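PDB 3E48: putative nucleoside-diphosphate-sugar epimerase, which is of unknown function but has a Rossmann-type NAD(P)H-binding domain and probably acts on a nucleotide-linked sugar. Local coordinates for residues B[174-179]-B[260-265]. Numbering follows the deposited sequence.
Sequences RNDIAR and NDFKQL
OD2 of Asp176 accepts a hydrogen bond from the backbone N of Gln271, while the same carboxylate lies against the ring of Phe262 and, through OD1, keeps a long, weak salt bridge with Arg179 NH1 at 3.5 Å. The contact belongs to the helical layer of a Rossmann-type domain, where the first turns of helix 174-186 are met by a single aromatic side chain from the short helix 261-266, about eighty residues on from Arg179. The two backbones stay well separated, and the ring of Phe262 spans the gap. With CG anti to the backbone N (chi1 -180°), that ring extends from its helix to bring the CE1 and CZ corner against the turn between Asp176 and Arg179. CE1 comes 3.2 Å from the carbonyl O of Asp176, which sits near the ring plane at its edge, an approach that points the slightly positive hydrogen on CE1 toward the oxygen. The same CE1 packs 3.6 Å from Asp176 CB. CZ lies 3.7 Å from Asp176 CG, and the carboxylate is tilted well away from the ring plane. Pro270 touches both Asp176 and Phe262, so the loop carrying Pro270 and Gln271 joins the two helices a second time. Arg179, one turn on from Asp176, also makes a salt bridge through NH2 with Asp268. This second carboxylate probably helps to fix the guanidinium, which a bend of the Arg179 side chain at chi3 (66°) helps to place beside Asp176 and the rim of the phenyl ring. The guanidinium stands perpendicular to the phenyl plane, its face turned to the rim of the ring rather than stacked upon it, with NH1 4.0 Å from Phe262 CZ.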
ATOM      1  N   ARG B 174       7.632  13.437  19.034  1.00  8.16           N
ATOM      2  CA  ARG B 174       6.186  13.299  19.007  1.00  6.50           C
ATOM      3  C   ARG B 174       5.610  14.695  19.197  1.00  7.96           C
ATOM      4  O   ARG B 174       4.592  15.041  18.603  1.00  7.61           O
ATOM      5  CB  ARG B 174       5.683  12.390  20.131  1.00  9.74           C
ATOM      6  CG  ARG B 174       6.047  10.928  19.972  1.00 11.31           C
ATOM      7  CD  ARG B 174       5.054  10.044  20.701  1.00 19.07           C
ATOM      8  NE  ARG B 174       5.421   8.637  20.598  1.00 19.94           N
ATOM      9  CZ  ARG B 174       6.241   8.015  21.436  1.00 16.87           C
ATOM     10  NH1 ARG B 174       6.779   8.673  22.454  1.00 11.43           N
ATOM     11  NH2 ARG B 174       6.538   6.737  21.243  1.00 16.41           N
ATOM     12  N   ASN B 175       6.265  15.499  20.031  1.00  5.72           N
ATOM     13  CA  ASN B 175       5.795  16.857  20.265  1.00  8.57           C
ATOM     14  C   ASN B 175       5.676  17.621  18.947  1.00  7.59           C
ATOM     15  O   ASN B 175       4.675  18.301  18.703  1.00  9.05           O
ATOM     16  CB  ASN B 175       6.744  17.606  21.203  1.00 10.96           C
ATOM     17  CG  ASN B 175       6.338  19.056  21.403  1.00 14.20           C
ATOM     18  OD1 ASN B 175       5.244  19.344  21.889  1.00 14.30           O
ATOM     19  ND2 ASN B 175       7.216  19.977  21.023  1.00 15.28           N
ATOM     20  N   ASP B 176       6.689  17.504  18.090  1.00  6.54           N
ATOM     21  CA  ASP B 176       6.658  18.199  16.806  1.00  6.99           C
ATOM     22  C   ASP B 176       5.619  17.629  15.844  1.00  8.30           C
ATOM     23  O   ASP B 176       5.007  18.373  15.070  1.00  8.18           O
ATOM     24  CB  ASP B 176       8.045  18.198  16.148  1.00  5.94           C
ATOM     25  CG  ASP B 176       9.002  19.184  16.807  1.00 12.24           C
ATOM     26  OD1 ASP B 176       8.532  20.114  17.500  1.00 12.40           O
ATOM     27  OD2 ASP B 176      10.225  19.045  16.617  1.00 14.95           O
ATOM     28  N   ILE B 177       5.414  16.316  15.879  1.00  6.13           N
ATOM     29  CA  ILE B 177       4.409  15.717  15.011  1.00  4.08           C
ATOM     30  C   ILE B 177       3.071  16.294  15.450  1.00  3.69           C
ATOM     31  O   ILE B 177       2.270  16.730  14.626  1.00  5.59           O
ATOM     32  CB  ILE B 177       4.379  14.184  15.162  1.00  5.22           C
ATOM     33  CG1 ILE B 177       5.640  13.591  14.530  1.00  9.32           C
ATOM     34  CG2 ILE B 177       3.112  13.612  14.512  1.00  7.51           C
ATOM     35  CD1 ILE B 177       5.836  12.130  14.826  1.00 11.10           C
ATOM     36  N   ALA B 178       2.847  16.316  16.761  1.00  7.23           N
ATOM     37  CA  ALA B 178       1.604  16.850  17.296  1.00  7.91           C
ATOM     38  C   ALA B 178       1.414  18.314  16.911  1.00  6.91           C
ATOM     39  O   ALA B 178       0.300  18.728  16.595  1.00  7.43           O
ATOM     40  CB  ALA B 178       1.569  16.688  18.814  1.00  7.81           C
ATOM     41  N   ARG B 179       2.483  19.108  16.935  1.00  6.41           N
ATOM     42  CA  ARG B 179       2.338  20.517  16.565  1.00 10.51           C
ATOM     43  C   ARG B 179       1.888  20.649  15.112  1.00  9.30           C
ATOM     44  O   ARG B 179       1.055  21.497  14.783  1.00  7.02           O
ATOM     45  CB  ARG B 179       3.650  21.279  16.783  1.00  9.19           C
ATOM     46  CG  ARG B 179       4.081  21.365  18.245  1.00  9.71           C
ATOM     47  CD  ARG B 179       5.469  21.976  18.366  1.00 18.05           C
ATOM     48  NE  ARG B 179       5.495  23.374  17.946  1.00 19.31           N
ATOM     49  CZ  ARG B 179       6.611  24.058  17.703  1.00 22.46           C
ATOM     50  NH1 ARG B 179       7.794  23.470  17.832  1.00 22.33           N
ATOM     51  NH2 ARG B 179       6.545  25.326  17.335  1.00 18.52           N
ATOM     52  N   ASN B 260       9.432  20.387   3.718  1.00 10.13           N
ATOM     53  CA  ASN B 260       9.408  21.651   4.439  1.00  9.74           C
ATOM     54  C   ASN B 260       8.038  21.860   5.060  1.00 12.67           C
ATOM     55  O   ASN B 260       7.742  22.944   5.559  1.00 10.53           O
ATOM     56  CB  ASN B 260       9.714  22.819   3.504  1.00 13.19           C
ATOM     57  CG  ASN B 260      11.102  22.742   2.907  1.00 12.62           C
ATOM     58  OD1 ASN B 260      12.092  22.560   3.619  1.00 15.03           O
ATOM     59  ND2 ASN B 260      11.184  22.897   1.591  1.00 15.08           N
ATOM     60  N   ASP B 261       7.206  20.819   5.041  1.00 11.24           N
ATOM     61  CA  ASP B 261       5.853  20.920   5.586  1.00  8.96           C
ATOM     62  C   ASP B 261       5.782  21.368   7.046  1.00  9.47           C
ATOM     63  O   ASP B 261       4.923  22.172   7.402  1.00 10.72           O
ATOM     64  CB  ASP B 261       5.095  19.593   5.439  1.00  7.95           C
ATOM     65  CG  ASP B 261       4.845  19.208   3.985  1.00 17.12           C
ATOM     66  OD1 ASP B 261       4.580  20.100   3.144  1.00 17.50           O
ATOM     67  OD2 ASP B 261       4.888  17.997   3.682  1.00 10.67           O
ATOM     68  N   PHE B 262       6.660  20.851   7.899  1.00 10.55           N
ATOM     69  CA  PHE B 262       6.626  21.247   9.304  1.00  8.15           C
ATOM     70  C   PHE B 262       6.821  22.751   9.452  1.00 10.49           C
ATOM     71  O   PHE B 262       6.044  23.427  10.129  1.00 12.96           O
ATOM     72  CB  PHE B 262       7.708  20.526  10.107  1.00  9.00           C
ATOM     73  CG  PHE B 262       7.714  20.888  11.563  1.00 13.55           C
ATOM     74  CD1 PHE B 262       6.798  20.315  12.441  1.00 14.04           C
ATOM     75  CD2 PHE B 262       8.620  21.822  12.055  1.00 13.34           C
ATOM     76  CE1 PHE B 262       6.787  20.668  13.789  1.00 11.62           C
ATOM     77  CE2 PHE B 262       8.618  22.182  13.402  1.00 13.32           C
ATOM     78  CZ  PHE B 262       7.699  21.603  14.272  1.00 13.69           C
ATOM     79  N   LYS B 263       7.864  23.274   8.815  1.00 12.78           N
ATOM     80  CA  LYS B 263       8.158  24.700   8.883  1.00 10.84           C
ATOM     81  C   LYS B 263       7.034  25.542   8.287  1.00 12.38           C
ATOM     82  O   LYS B 263       6.689  26.590   8.826  1.00 16.34           O
ATOM     83  CB  LYS B 263       9.477  24.995   8.159  1.00 17.69           C
ATOM     84  CG  LYS B 263      10.050  26.385   8.427  1.00 32.35           C
ATOM     85  CD  LYS B 263       9.406  27.454   7.560  1.00 40.96           C
ATOM     86  CE  LYS B 263       9.756  27.250   6.089  1.00 43.99           C
ATOM     87  NZ  LYS B 263       9.108  28.268   5.213  1.00 43.29           N
ATOM     88  N   GLN B 264       6.456  25.089   7.180  1.00 12.86           N
ATOM     89  CA  GLN B 264       5.380  25.847   6.550  1.00 13.51           C
ATOM     90  C   GLN B 264       4.095  25.799   7.373  1.00 11.56           C
ATOM     91  O   GLN B 264       3.308  26.743   7.358  1.00 17.63           O
ATOM     92  CB  GLN B 264       5.112  25.323   5.137  1.00 11.77           C
ATOM     93  CG  GLN B 264       6.349  25.367   4.239  1.00 20.97           C
ATOM     94  CD  GLN B 264       6.054  24.978   2.805  1.00 25.35           C
ATOM     95  OE1 GLN B 264       5.308  24.033   2.547  1.00 32.01           O
ATOM     96  NE2 GLN B 264       6.657  25.693   1.863  1.00 33.22           N
ATOM     97  N   LEU B 265       3.889  24.702   8.095  1.00 10.32           N
ATOM     98  CA  LEU B 265       2.690  24.550   8.914  1.00 11.59           C
ATOM     99  C   LEU B 265       2.792  25.188  10.297  1.00 13.61           C
ATOM    100  O   LEU B 265       1.871  25.882  10.735  1.00 15.47           O
ATOM    101  CB  LEU B 265       2.348  23.066   9.078  1.00 14.92           C
ATOM    102  CG  LEU B 265       1.828  22.351   7.830  1.00 13.32           C
ATOM    103  CD1 LEU B 265       1.777  20.843   8.073  1.00 14.71           C
ATOM    104  CD2 LEU B 265       0.442  22.888   7.480  1.00 13.15           C
TER